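Local coordinates for phenylacetaldehyde dehydrogenase (Burkholderia cenocepacia, PDB 4O5H), which probably catalyses the NAD+-dependent oxidation of phenylacetaldehyde to phenylacetate, at residues 76-81 / 175-180; 103-108 / 137-142. All coordinates share one frame; numbering follows the deposited sequence.

Overall arrangement
Both interactions belong to the N-terminal half of the chain, and their centres lie about 22 Å apart, with nearest atoms about 11 Å from each other. Along the sequence, interaction 2 is nested inside interaction 1: helix 67-82 comes first, then helices 91-107 and 124-145, which pair in interaction 2, and finally strand 166-181, which closes the loop. Of the 93 residues between 76-81 and 175-180, 56 are helical. Interaction 1 thus ties helix 67-82 to the mixed sheet that also holds strands 204-208 and 256-260, while interaction 2 pairs two of the helices that the chain passes through before it reaches strand 166-181 of the aldehyde dehydrogenase fold.

Interaction 1: 76-81 / 175-180; sequences AARRAF and VGVVGA
Helix 76-81 runs roughly antiparallel to strand 177-180, at 147° and with the axes 8.8 Å apart, and Arg78 and Val177 bring their CA atoms within 6.3 Å. Val177 points at the helix and splits its methyls between two neighbours. Val177 CG1, anti to the backbone N (chi1 176°), meets Ala77 CB at 3.8 Å, while Val177 CG2 sits over the centre of one face of the Arg78 guanidinium, 3.5 Å from Arg78 NH1. The arginine gets there by bending at chi2 and chi3, which folds its head back over the valine. One turn further on, the Phe81 ring lies over Gly176: Gly176 CA stands 3.9 Å from the ring centroid, 18° off its normal, in a CH-pi contact. Gly176 takes a backbone conformation that would jam a CB against the carbonyl O of Val175. The charged head of Arg78 is held by salt bridges to Asp82 and Asp255, and Asp255 also accepts a bond from the Val177 backbone N. The segments themselves therefore meet by van der Waals packing, including a methyl over the flat face of a guanidinium, while the outlying carboxylates fix that guanidinium and probably balance its charge.

Interaction 2: 103-108 / 137-142; sequences DLIEAN and QCFRYM. With EDO (1,2-ethanediol), chain H.
Arg140 NH2 is gripped by two carboxylates of the facing helix: Glu106 OE1 at 2.9 Å in a fairly straight bond, and Asp103 OD1, also at 2.9 Å from Arg140 NH2 but bent and weak. Its twin Arg140 NH1 makes a nearly linear bond to Glu106 OE2 at 2.8 Å, so Glu106 meets the guanidinium end-on, one oxygen to each nitrogen. The two planes are 45° apart: OE2 is reached on its syn side, whereas OE1 is met from above the carboxylate plane. Arg140 leaves the helix with CG anti to the backbone N (chi1 -178°) and bends at chi3, carrying its head across to both acids. Gln137 OE1 adds a weak bond to NH1, and Arg140 NE donates a hydrogen bond to a water, which in turn donates a weak one to Asp103 OD1. The O1 hydroxyl of a 1,2-ethanediol, probably from the crystallisation liquor, donates a hydrogen bond to Asp103 OD2 at 2.9 Å. The shared positive charge probably keeps both acids ionised. Beside this salt-bridge network, Ile105 CD1 packs on Phe139 CD2 at 3.6 Å, the side chains crossing at about a right angle. Segments 103-107 and 137-142 of helices 91-107 and 124-145 run nearly antiparallel, at 161°; Phe139 also packs on Ala192 and Ala196 of helix 187-201, and Ile105 on Leu220 of helix 215-227.

Interaction 1: 76-81 / 175-180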
ATOM      1  N   ALA A  76      -3.260 -11.655 -22.136  1.00 10.73           N
ATOM      2  CA  ALA A  76      -4.583 -11.249 -22.576  1.00 10.80           C
ATOM      3  C   ALA A  76      -5.071 -10.016 -21.827  1.00 10.67           C
ATOM      4  O   ALA A  76      -5.647  -9.108 -22.429  1.00 10.95           O
ATOM      5  CB  ALA A  76      -5.573 -12.395 -22.437  1.00 10.61           C
ATOM      6  N   ALA A  77      -4.884 -10.008 -20.499  1.00 10.43           N
ATOM      7  CA  ALA A  77      -5.311  -8.888 -19.698  1.00 10.50           C
ATOM      8  C   ALA A  77      -4.551  -7.620 -20.069  1.00 10.98           C
ATOM      9  O   ALA A  77      -5.140  -6.549 -20.144  1.00 11.00           O
ATOM     10  CB  ALA A  77      -5.148  -9.185 -18.202  1.00 10.15           C
ATOM     11  N   ARG A  78      -3.266  -7.758 -20.313  1.00 11.84           N
ATOM     12  CA  ARG A  78      -2.452  -6.650 -20.836  1.00 13.15           C
ATOM     13  C   ARG A  78      -3.005  -6.112 -22.126  1.00 14.16           C
ATOM     14  O   ARG A  78      -3.153  -4.910 -22.286  1.00 14.99           O
ATOM     15  CB  ARG A  78      -0.993  -7.088 -21.079  1.00 13.66           C
ATOM     16  CG  ARG A  78      -0.115  -6.944 -19.858  1.00 13.63           C
ATOM     17  CD  ARG A  78       0.746  -5.695 -19.879  1.00 13.95           C
ATOM     18  NE  ARG A  78      -0.003  -4.439 -19.834  1.00 13.82           N
ATOM     19  CZ  ARG A  78      -0.156  -3.664 -18.756  1.00 13.99           C
ATOM     20  NH1 ARG A  78       0.312  -4.006 -17.541  1.00 13.86           N
ATOM     21  NH2 ARG A  78      -0.828  -2.535 -18.873  1.00 14.01           N
ATOM     22  N   ARG A  79      -3.261  -6.994 -23.083  1.00 15.54           N
ATOM     23  CA  ARG A  79      -3.776  -6.573 -24.410  1.00 17.01           C
ATOM     24  C   ARG A  79      -5.107  -5.841 -24.261  1.00 15.90           C
ATOM     25  O   ARG A  79      -5.315  -4.809 -24.882  1.00 15.93           O
ATOM     26  CB  ARG A  79      -4.019  -7.761 -25.354  1.00 19.45           C
ATOM     27  CG  ARG A  79      -2.793  -8.248 -26.109  1.00 23.16           C
ATOM     28  CD  ARG A  79      -3.137  -9.282 -27.201  1.00 25.62           C
ATOM     29  NE  ARG A  79      -3.760 -10.488 -26.643  1.00 27.87           N
ATOM     30  CZ  ARG A  79      -3.100 -11.508 -26.078  1.00 28.89           C
ATOM     31  NH1 ARG A  79      -1.780 -11.517 -25.964  1.00 29.98           N
ATOM     32  NH2 ARG A  79      -3.771 -12.548 -25.633  1.00 31.02           N
ATOM     33  N   ALA A  80      -5.973  -6.364 -23.406  1.00 14.73           N
ATOM     34  CA  ALA A  80      -7.318  -5.767 -23.220  1.00 14.44           C
ATOM     35  C   ALA A  80      -7.218  -4.384 -22.612  1.00 14.20           C
ATOM     36  O   ALA A  80      -8.060  -3.536 -22.871  1.00 14.65           O
ATOM     37  CB  ALA A  80      -8.205  -6.664 -22.378  1.00 13.58           C
ATOM     38  N   PHE A  81      -6.214  -4.163 -21.790  1.00 13.82           N
ATOM     39  CA  PHE A  81      -6.040  -2.848 -21.134  1.00 14.31           C
ATOM     40  C   PHE A  81      -5.308  -1.879 -22.044  1.00 15.34           C
ATOM     41  O   PHE A  81      -5.651  -0.701 -22.103  1.00 15.69           O
ATOM     42  CB  PHE A  81      -5.273  -2.977 -19.806  1.00 13.82           C
ATOM     43  CG  PHE A  81      -5.112  -1.673 -19.068  1.00 14.31           C
ATOM     44  CD1 PHE A  81      -6.101  -1.207 -18.246  1.00 14.68           C
ATOM     45  CD2 PHE A  81      -3.954  -0.909 -19.228  1.00 14.99           C
ATOM     46  CE1 PHE A  81      -5.971   0.007 -17.571  1.00 15.65           C
ATOM     47  CE2 PHE A  81      -3.801   0.308 -18.568  1.00 15.80           C
ATOM     48  CZ  PHE A  81      -4.816   0.786 -17.762  1.00 16.28           C
ATOM     49  N   VAL A 175      -5.165   1.513 -12.132  1.00 12.35           N
ATOM     50  CA  VAL A 175      -3.817   1.057 -11.796  1.00 12.91           C
ATOM     51  C   VAL A 175      -3.258   0.216 -12.939  1.00 12.39           C
ATOM     52  O   VAL A 175      -2.055   0.206 -13.155  1.00 11.81           O
ATOM     53  CB  VAL A 175      -3.749   0.414 -10.407  1.00 13.70           C
ATOM     54  CG1 VAL A 175      -4.501  -0.918 -10.340  1.00 13.54           C
ATOM     55  CG2 VAL A 175      -2.312   0.271  -9.956  1.00 14.73           C
ATOM     56  N   GLY A 176      -4.149  -0.501 -13.650  1.00 11.38           N
ATOM     57  CA  GLY A 176      -3.763  -1.309 -14.794  1.00 11.20           C
ATOM     58  C   GLY A 176      -4.277  -2.737 -14.766  1.00 10.68           C
ATOM     59  O   GLY A 176      -5.468  -2.970 -14.617  1.00 10.16           O
ATOM     60  N   VAL A 177      -3.367  -3.686 -14.894  1.00 10.41           N
ATOM     61  CA  VAL A 177      -3.698  -5.091 -14.853  1.00 10.12           C
ATOM     62  C   VAL A 177      -3.581  -5.592 -13.401  1.00  9.87           C
ATOM     63  O   VAL A 177      -2.546  -5.431 -12.746  1.00  9.56           O
ATOM     64  CB  VAL A 177      -2.745  -5.881 -15.758  1.00 10.42           C
ATOM     65  CG1 VAL A 177      -2.999  -7.359 -15.650  1.00 10.48           C
ATOM     66  CG2 VAL A 177      -2.890  -5.435 -17.220  1.00 10.77           C
ATOM     67  N   VAL A 178      -4.631  -6.218 -12.909  1.00  9.63           N
ATOM     68  CA  VAL A 178      -4.691  -6.677 -11.533  1.00  9.57           C
ATOM     69  C   VAL A 178      -4.660  -8.186 -11.496  1.00  9.58           C
ATOM     70  O   VAL A 178      -5.497  -8.855 -12.129  1.00  9.48           O
ATOM     71  CB  VAL A 178      -5.976  -6.178 -10.861  1.00  9.57           C
ATOM     72  CG1 VAL A 178      -6.083  -6.675  -9.426  1.00  9.57           C
ATOM     73  CG2 VAL A 178      -6.037  -4.652 -10.891  1.00  9.55           C
ATOM     74  N   GLY A 179      -3.715  -8.738 -10.755  1.00  9.56           N
ATOM     75  CA  GLY A 179      -3.751 -10.135 -10.390  1.00 10.04           C
ATOM     76  C   GLY A 179      -4.476 -10.301  -9.040  1.00 10.22           C
ATOM     77  O   GLY A 179      -4.143  -9.626  -8.045  1.00 10.55           O
ATOM     78  N   ALA A 180      -5.490 -11.142  -9.011  1.00 10.52           N
ATOM     79  CA  ALA A 180      -6.302 -11.340  -7.807  1.00 10.77           C
ATOM     80  C   ALA A 180      -6.292 -12.807  -7.399  1.00 11.49           C
ATOM     81  O   ALA A 180      -6.626 -13.685  -8.214  1.00 11.36           O
ATOM     82  CB  ALA A 180      -7.729 -10.899  -8.069  1.00 10.61           C
TER

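Interaction 2: 103-108 / 137-142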
ATOM      1  N   ASP A 103     -27.504  -7.968 -12.122  1.00 11.33           N
ATOM      2  CA  ASP A 103     -28.805  -8.593 -12.384  1.00 12.15           C
ATOM      3  C   ASP A 103     -28.684 -10.079 -12.765  1.00 12.39           C
ATOM      4  O   ASP A 103     -29.481 -10.892 -12.324  1.00 12.82           O
ATOM      5  CB  ASP A 103     -29.526  -7.854 -13.501  1.00 12.67           C
ATOM      6  CG  ASP A 103     -30.116  -6.525 -13.056  1.00 13.20           C
ATOM      7  OD1 ASP A 103     -30.348  -6.322 -11.840  1.00 13.01           O
ATOM      8  OD2 ASP A 103     -30.407  -5.692 -13.977  1.00 14.10           O
ATOM      9  N   LEU A 104     -27.698 -10.419 -13.601  1.00 12.43           N
ATOM     10  CA  LEU A 104     -27.493 -11.804 -13.995  1.00 12.50           C
ATOM     11  C   LEU A 104     -27.160 -12.686 -12.792  1.00 11.76           C
ATOM     12  O   LEU A 104     -27.609 -13.816 -12.736  1.00 11.65           O
ATOM     13  CB  LEU A 104     -26.399 -11.920 -15.059  1.00 12.98           C
ATOM     14  CG  LEU A 104     -26.728 -11.414 -16.462  1.00 13.58           C
ATOM     15  CD1 LEU A 104     -25.491 -11.411 -17.330  1.00 13.77           C
ATOM     16  CD2 LEU A 104     -27.775 -12.294 -17.135  1.00 14.75           C
ATOM     17  N   ILE A 105     -26.380 -12.168 -11.843  1.00 10.99           N
ATOM     18  CA  ILE A 105     -26.063 -12.923 -10.631  1.00 10.74           C
ATOM     19  C   ILE A 105     -27.352 -13.194  -9.832  1.00 10.92           C
ATOM     20  O   ILE A 105     -27.624 -14.325  -9.474  1.00 10.75           O
ATOM     21  CB  ILE A 105     -25.018 -12.211  -9.766  1.00 10.38           C
ATOM     22  CG1 ILE A 105     -23.655 -12.226 -10.504  1.00 10.11           C
ATOM     23  CG2 ILE A 105     -24.923 -12.845  -8.380  1.00 10.22           C
ATOM     24  CD1 ILE A 105     -22.651 -11.236  -9.941  1.00  9.94           C
ATOM     25  N   GLU A 106     -28.139 -12.135  -9.627  1.00 10.95           N
ATOM     26  CA  GLU A 106     -29.400 -12.266  -8.955  1.00 11.31           C
ATOM     27  C   GLU A 106     -30.359 -13.212  -9.679  1.00 11.51           C
ATOM     28  O   GLU A 106     -31.067 -13.959  -9.032  1.00 11.49           O
ATOM     29  CB  GLU A 106     -30.026 -10.888  -8.754  1.00 11.61           C
ATOM     30  CG  GLU A 106     -29.279 -10.097  -7.665  1.00 11.45           C
ATOM     31  CD  GLU A 106     -29.713  -8.656  -7.522  1.00 11.64           C
ATOM     32  OE1 GLU A 106     -30.475  -8.138  -8.351  1.00 12.26           O
ATOM     33  OE2 GLU A 106     -29.259  -8.002  -6.571  1.00 11.81           O
ATOM     34  N   ALA A 107     -30.367 -13.167 -11.015  1.00 11.51           N
ATOM     35  CA  ALA A 107     -31.287 -14.032 -11.785  1.00 11.91           C
ATOM     36  C   ALA A 107     -30.914 -15.495 -11.620  1.00 11.83           C
ATOM     37  O   ALA A 107     -31.737 -16.358 -11.789  1.00 11.94           O
ATOM     38  CB  ALA A 107     -31.306 -13.635 -13.280  1.00 12.04           C
ATOM     39  N   ASN A 108     -29.649 -15.774 -11.340  1.00 11.41           N
ATOM     40  CA  ASN A 108     -29.171 -17.135 -11.245  1.00 11.50           C
ATOM     41  C   ASN A 108     -28.666 -17.459  -9.840  1.00 11.47           C
ATOM     42  O   ASN A 108     -27.780 -18.286  -9.665  1.00 11.63           O
ATOM     43  CB  ASN A 108     -28.053 -17.347 -12.279  1.00 11.35           C
ATOM     44  CG  ASN A 108     -28.566 -17.238 -13.712  1.00 11.56           C
ATOM     45  OD1 ASN A 108     -29.159 -18.165 -14.222  1.00 11.75           O
ATOM     46  ND2 ASN A 108     -28.357 -16.086 -14.336  1.00 11.30           N
ATOM     47  N   GLN A 137     -24.651  -7.381  -5.068  1.00 10.27           N
ATOM     48  CA  GLN A 137     -24.678  -6.008  -4.610  1.00 10.52           C
ATOM     49  C   GLN A 137     -23.313  -5.340  -4.726  1.00  9.93           C
ATOM     50  O   GLN A 137     -23.250  -4.142  -4.920  1.00  9.61           O
ATOM     51  CB  GLN A 137     -25.195  -5.873  -3.158  1.00 11.23           C
ATOM     52  CG  GLN A 137     -26.652  -6.224  -3.004  1.00 12.37           C
ATOM     53  CD  GLN A 137     -27.610  -5.130  -3.489  1.00 13.52           C
ATOM     54  OE1 GLN A 137     -27.227  -4.171  -4.169  1.00 14.67           O
ATOM     55  NE2 GLN A 137     -28.876  -5.323  -3.194  1.00 14.63           N
ATOM     56  N   CYS A 138     -22.226  -6.104  -4.567  1.00  9.58           N
ATOM     57  CA  CYS A 138     -20.902  -5.536  -4.711  1.00  9.28           C
ATOM     58  C   CYS A 138     -20.709  -5.020  -6.133  1.00  8.96           C
ATOM     59  O   CYS A 138     -20.278  -3.902  -6.324  1.00  8.65           O
ATOM     60  CB  CYS A 138     -19.821  -6.560  -4.401  1.00  9.36           C
ATOM     61  SG  CYS A 138     -18.156  -5.853  -4.427  1.00  9.79           S
ATOM     62  N   PHE A 139     -21.073  -5.825  -7.151  1.00  8.81           N
ATOM     63  CA  PHE A 139     -21.025  -5.335  -8.519  1.00  8.73           C
ATOM     64  C   PHE A 139     -21.925  -4.117  -8.745  1.00  8.82           C
ATOM     65  O   PHE A 139     -21.542  -3.193  -9.434  1.00  8.45           O
ATOM     66  CB  PHE A 139     -21.365  -6.442  -9.522  1.00  8.94           C
ATOM     67  CG  PHE A 139     -20.225  -7.425  -9.755  1.00  8.93           C
ATOM     68  CD1 PHE A 139     -19.111  -7.028 -10.485  1.00  8.92           C
ATOM     69  CD2 PHE A 139     -20.261  -8.695  -9.196  1.00  9.11           C
ATOM     70  CE1 PHE A 139     -18.046  -7.899 -10.676  1.00  9.05           C
ATOM     71  CE2 PHE A 139     -19.199  -9.594  -9.399  1.00  9.16           C
ATOM     72  CZ  PHE A 139     -18.089  -9.183 -10.129  1.00  9.07           C
ATOM     73  N   ARG A 140     -23.119  -4.119  -8.162  1.00  9.07           N
ATOM     74  CA  ARG A 140     -24.041  -2.984  -8.358  1.00  9.32           C
ATOM     75  C   ARG A 140     -23.492  -1.704  -7.686  1.00  9.33           C
ATOM     76  O   ARG A 140     -23.469  -0.616  -8.300  1.00  9.16           O
ATOM     77  CB  ARG A 140     -25.452  -3.314  -7.818  1.00  9.58           C
ATOM     78  CG  ARG A 140     -26.452  -2.173  -8.037  1.00  9.80           C
ATOM     79  CD  ARG A 140     -27.867  -2.621  -7.784  1.00 10.30           C
ATOM     80  NE  ARG A 140     -28.286  -3.661  -8.699  1.00 10.51           N
ATOM     81  CZ  ARG A 140     -28.656  -4.890  -8.342  1.00 10.95           C
ATOM     82  NH1 ARG A 140     -28.666  -5.282  -7.080  1.00 11.11           N
ATOM     83  NH2 ARG A 140     -29.033  -5.775  -9.272  1.00 11.37           N
ATOM     84  N   TYR A 141     -23.058  -1.846  -6.425  1.00  9.42           N
ATOM     85  CA  TYR A 141     -22.508  -0.703  -5.668  1.00  9.37           C
ATOM     86  C   TYR A 141     -21.319  -0.097  -6.432  1.00  9.42           C
ATOM     87  O   TYR A 141     -21.270   1.120  -6.699  1.00  9.35           O
ATOM     88  CB  TYR A 141     -22.127  -1.138  -4.265  1.00  9.48           C
ATOM     89  CG  TYR A 141     -21.377  -0.095  -3.460  1.00  9.37           C
ATOM     90  CD1 TYR A 141     -22.043   0.872  -2.760  1.00  9.60           C
ATOM     91  CD2 TYR A 141     -19.985  -0.040  -3.492  1.00  9.32           C
ATOM     92  CE1 TYR A 141     -21.353   1.849  -2.055  1.00  9.56           C
ATOM     93  CE2 TYR A 141     -19.285   0.945  -2.817  1.00  9.32           C
ATOM     94  CZ  TYR A 141     -19.985   1.876  -2.080  1.00  9.49           C
ATOM     95  OH  TYR A 141     -19.282   2.873  -1.407  1.00  9.64           O
ATOM     96  N   MET A 142     -20.376  -0.950  -6.851  1.00  9.33           N
ATOM     97  CA  MET A 142     -19.195  -0.463  -7.562  1.00  9.04           C
ATOM     98  C   MET A 142     -19.511   0.090  -8.953  1.00  8.88           C
ATOM     99  O   MET A 142     -18.842   0.991  -9.422  1.00  8.43           O
ATOM    100  CB  MET A 142     -18.135  -1.585  -7.641  1.00  9.03           C
ATOM    101  CG  MET A 142     -17.623  -2.064  -6.272  1.00  9.16           C
ATOM    102  SD  MET A 142     -16.742  -0.766  -5.391  1.00  8.94           S
ATOM    103  CE  MET A 142     -16.708  -1.498  -3.756  1.00  9.25           C
TER
HETATM  104  C1  EDO H 604     -32.008  -3.190 -12.170  1.00 28.61           C
HETATM  105  O1  EDO H 604     -30.646  -3.119 -12.653  1.00 24.55           O
HETATM  106  C2  EDO H 604     -32.123  -3.552 -10.674  1.00 32.39           C
HETATM  107  O2  EDO H 604     -32.804  -4.814 -10.379  1.00 33.70           O
HETATM  108  O   HOH W   1     -28.305  -3.888 -11.424  1.00  8.53           O